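Protein B (Streptococcus agalactiae, PDB 5H6I) is a secreted CAMP factor, a pore-forming toxin with membrane-permeabilizing activity that also binds the constant region of IgG. Local coordinates at residues Val200-Phe203 with Lys204-Asn207. Sequence-based numbering, arbitrary orientation.
Sequences VKEF and KVYN
Phe-203 meets Tyr-206 and Asn-207 across the first turn of helix 203-220. With chi1 at 172°, CG points away from the residue's own N, which brings the ring beside these two later residues. CB and CG lie close to the backbone N of the next residue, Lys-204, as chain geometry requires. CD1 and CE1 approach Tyr-206, with Phe-203 CE1 3.8 Å from Tyr-206 CD1. The contact is apolar, and the two side chains slant past each other. Phe-203 CE2 lies 3.8 Å from Asn-207 ND2. Asn-207 CB sits over one ring face, offset toward the rim, and the ring and amide planes are 37° apart. Phe-203 CZ, at the tip, is 4.0 Å from Asn-207 ND2. The Asn-207 side chain also lies near a bound sulfate, probably from the crystallisation liquor.

Glu-202 is the N-cap residue of helix 203-220; the contact lies at the protein surface, within the repeat 200-210. Its backbone O receives weak hydrogen bonds from Val-205 N and Tyr-206 N. Asn-207 N donates a hydrogen bond to Phe-203 O at 2.7 Å. The Glu-202 and Lys-204 side chains run alongside each other, with Glu-202 OE1 3.7 Å from Lys-204 CD. Their charged ends do not touch. Lys-201 CB packs on Val-205 CG1 at 3.7 Å.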
# COMPACT_ATOMS: atom_id res chain seq x y z
N VAL A 200 14.95 -22.13 21.65
CA VAL A 200 15.55 -21.60 22.87
C VAL A 200 14.80 -22.06 24.11
O VAL A 200 15.39 -22.62 25.03
CB VAL A 200 15.64 -20.06 22.80
CG1 VAL A 200 16.04 -19.49 24.14
CG2 VAL A 200 16.62 -19.64 21.72
N LYS A 201 13.49 -21.83 24.15
CA LYS A 201 12.68 -22.19 25.30
C LYS A 201 12.07 -23.57 25.12
O LYS A 201 12.08 -24.16 24.04
CB LYS A 201 11.59 -21.15 25.53
CG LYS A 201 12.09 -19.71 25.56
CD LYS A 201 12.57 -19.32 26.94
CE LYS A 201 13.18 -17.93 26.95
NZ LYS A 201 14.66 -17.97 26.82
N GLU A 202 11.52 -24.10 26.22
CA GLU A 202 10.79 -25.36 26.15
C GLU A 202 9.56 -25.21 25.27
O GLU A 202 9.09 -24.10 24.99
CB GLU A 202 10.40 -25.83 27.55
CG GLU A 202 9.98 -24.71 28.49
CD GLU A 202 9.75 -25.19 29.91
OE1 GLU A 202 9.70 -26.42 30.11
OE2 GLU A 202 9.62 -24.34 30.81
N PHE A 203 9.02 -26.35 24.82
CA PHE A 203 7.93 -26.31 23.85
C PHE A 203 6.67 -25.68 24.43
O PHE A 203 5.92 -25.01 23.70
CB PHE A 203 7.61 -27.71 23.34
CG PHE A 203 6.37 -27.77 22.49
CD1 PHE A 203 6.36 -27.21 21.22
CD2 PHE A 203 5.22 -28.36 22.97
CE1 PHE A 203 5.22 -27.26 20.45
CE2 PHE A 203 4.07 -28.41 22.20
CZ PHE A 203 4.07 -27.86 20.93
N LYS A 204 6.41 -25.87 25.73
CA LYS A 204 5.19 -25.32 26.31
C LYS A 204 5.18 -23.80 26.27
O LYS A 204 4.12 -23.18 26.17
CB LYS A 204 5.01 -25.83 27.75
CG LYS A 204 5.97 -25.23 28.77
CD LYS A 204 6.03 -26.07 30.03
CE LYS A 204 4.64 -26.26 30.64
NZ LYS A 204 4.20 -25.05 31.39
N VAL A 205 6.36 -23.17 26.34
CA VAL A 205 6.45 -21.73 26.14
C VAL A 205 6.13 -21.38 24.70
O VAL A 205 5.39 -20.42 24.43
CB VAL A 205 7.84 -21.23 26.56
CG1 VAL A 205 8.12 -19.86 25.97
CG2 VAL A 205 7.96 -21.19 28.08
N TYR A 206 6.66 -22.15 23.75
CA TYR A 206 6.33 -21.96 22.34
C TYR A 206 4.84 -22.16 22.10
O TYR A 206 4.22 -21.44 21.30
CB TYR A 206 7.15 -22.91 21.48
CG TYR A 206 6.84 -22.85 19.99
CD1 TYR A 206 5.84 -23.64 19.44
CD2 TYR A 206 7.56 -22.02 19.15
CE1 TYR A 206 5.56 -23.59 18.08
CE2 TYR A 206 7.29 -21.97 17.79
CZ TYR A 206 6.29 -22.75 17.27
OH TYR A 206 6.02 -22.70 15.92
N ASN A 207 4.23 -23.13 22.79
CA ASN A 207 2.82 -23.43 22.59
C ASN A 207 1.94 -22.30 23.11
O ASN A 207 0.96 -21.92 22.46
CB ASN A 207 2.46 -24.75 23.26
CG ASN A 207 1.21 -25.38 22.67
OD1 ASN A 207 0.54 -24.79 21.83
ND2 ASN A 207 0.90 -26.60 23.11